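PDB 3EH7: 4-hydroxybutyrate CoA-transferase from Porphyromonas gingivalis, which probably transfers coenzyme A from an acyl-CoA to a carboxylate such as acetate or 4-hydroxybutyrate. Local coordinates for residues 28-33 against 118-123. Numbering follows the deposited sequence.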
# COMPACT_ATOMS: atom_id res chain seq x y z
N GLY A 28 1.32 34.45 -0.41
CA GLY A 28 2.20 33.31 -0.22
C GLY A 28 1.73 32.28 0.79
O GLY A 28 2.44 31.31 1.02
N GLU A 29 0.57 32.49 1.42
CA GLU A 29 0.07 31.56 2.44
C GLU A 29 -0.70 30.41 1.79
O GLU A 29 -1.15 30.52 0.65
CB GLU A 29 -0.80 32.29 3.48
CG GLU A 29 0.04 33.09 4.52
CD GLU A 29 -0.80 33.75 5.58
OE1 GLU A 29 -2.04 33.88 5.37
OE2 GLU A 29 -0.24 34.15 6.64
N ARG A 30 -0.77 29.28 2.48
CA ARG A 30 -1.61 28.18 2.03
C ARG A 30 -2.91 28.18 2.84
O ARG A 30 -2.89 28.21 4.07
CB ARG A 30 -0.92 26.83 2.17
CG ARG A 30 -1.69 25.73 1.48
CD ARG A 30 -1.16 24.34 1.75
NE ARG A 30 -0.14 23.92 0.79
CZ ARG A 30 1.16 24.08 0.97
NH1 ARG A 30 1.63 24.68 2.07
NH2 ARG A 30 2.01 23.66 0.04
N VAL A 31 -4.03 28.15 2.13
CA VAL A 31 -5.35 28.26 2.74
C VAL A 31 -6.07 26.96 2.47
O VAL A 31 -6.18 26.57 1.32
CB VAL A 31 -6.16 29.40 2.09
CG1 VAL A 31 -7.52 29.55 2.76
CG2 VAL A 31 -5.38 30.69 2.14
N ALA A 32 -6.52 26.28 3.54
CA ALA A 32 -7.30 25.06 3.41
C ALA A 32 -8.77 25.42 3.56
O ALA A 32 -9.11 26.29 4.36
CB ALA A 32 -6.89 24.06 4.47
N LEU A 33 -9.63 24.78 2.78
CA LEU A 33 -11.07 25.04 2.81
C LEU A 33 -11.75 23.78 3.18
O LEU A 33 -11.27 22.73 2.82
CB LEU A 33 -11.60 25.44 1.44
CG LEU A 33 -11.06 26.71 0.77
CD1 LEU A 33 -11.76 26.90 -0.56
CD2 LEU A 33 -11.26 27.91 1.65
N LEU A 118 2.81 19.30 5.65
CA LEU A 118 1.91 20.08 4.79
C LEU A 118 1.40 21.21 5.63
O LEU A 118 0.51 21.01 6.46
CB LEU A 118 0.74 19.21 4.28
CG LEU A 118 -0.41 19.89 3.52
CD1 LEU A 118 0.01 20.47 2.21
CD2 LEU A 118 -1.49 18.86 3.27
N HIS A 119 2.00 22.39 5.45
CA HIS A 119 1.74 23.51 6.31
C HIS A 119 0.52 24.28 5.82
O HIS A 119 0.43 24.63 4.64
CB HIS A 119 2.97 24.44 6.36
CG HIS A 119 2.76 25.70 7.14
ND1 HIS A 119 2.95 25.77 8.50
CD2 HIS A 119 2.34 26.93 6.75
CE1 HIS A 119 2.67 26.99 8.92
NE2 HIS A 119 2.30 27.72 7.88
N ILE A 120 -0.38 24.58 6.74
CA ILE A 120 -1.58 25.33 6.43
C ILE A 120 -1.57 26.61 7.27
O ILE A 120 -1.61 26.56 8.50
CB ILE A 120 -2.83 24.51 6.73
CG1 ILE A 120 -3.00 23.44 5.65
CG2 ILE A 120 -4.06 25.41 6.82
CD1 ILE A 120 -3.83 22.31 6.10
N ASP A 121 -1.53 27.76 6.61
CA ASP A 121 -1.50 28.99 7.33
C ASP A 121 -2.90 29.41 7.78
O ASP A 121 -3.04 30.03 8.84
CB ASP A 121 -0.89 30.07 6.45
CG ASP A 121 0.55 29.77 6.04
OD1 ASP A 121 1.46 30.07 6.83
OD2 ASP A 121 0.76 29.23 4.94
N VAL A 122 -3.90 29.11 6.96
CA VAL A 122 -5.27 29.55 7.18
C VAL A 122 -6.24 28.40 6.88
O VAL A 122 -6.09 27.72 5.86
CB VAL A 122 -5.61 30.75 6.30
CG1 VAL A 122 -7.04 31.21 6.53
CG2 VAL A 122 -4.66 31.88 6.59
N ALA A 123 -7.17 28.16 7.79
CA ALA A 123 -8.25 27.19 7.59
C ALA A 123 -9.53 27.99 7.54
O ALA A 123 -9.85 28.72 8.48
CB ALA A 123 -8.30 26.18 8.74
O HOH W 1 -1.76 32.76 9.14
O HOH W 2 0.54 31.97 8.98
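Strands 30-33 and 122-127 start side by side here in a parallel sheet, with V31 bridged to V122 and A32 to A123. A32 N donates to V122 O at 2.8 Å. R30 O accepts two backbone bonds, from D121 N and V122 N. Just before the strand, D121 turns its carboxylate back to the other segment. Its CG lies beside its own backbone N (chi1 -62°), and OD2 takes the N-H of R30 at 2.9 Å in a nearly straight bond (173°). OD2 is met on its anti side. The other oxygen, OD1, accepts from H119 NE2 at 2.7 Å. That donor sits well above the carboxylate plane, while OD1 lies in the plane of the imidazole. The D121 carboxylate is thus held through both oxygens. The E29 carboxylate stacks nearly parallel to it. The two like charges are close, with E29 OE2 4.4 Å from D121 OD1, but E29 also has a salt bridge to K26.

The sheet belongs to the N-terminal domain of the family, and strand 30-33 runs between 122-127 and 58-60. The R30 side chain runs out over the H119 carbonyl, with CG anti to the backbone N (chi1 -170°), and bends at chi3. Its NH1 donates to H119 O at 2.8 Å, and L118 CD1 lies over one guanidinium face, offset toward the rim, 3.7 Å from R30 NE. R30 NH2 forms a salt bridge with E58, which ties the strand to its other neighbour.

On one face of the sheet, V31 and V122 lie side by side, with their CG1 methyls 4.1 Å apart. On the other, A32 CB packs against CD1 and CG2 of I120, which also touches I113 of helix 109-114.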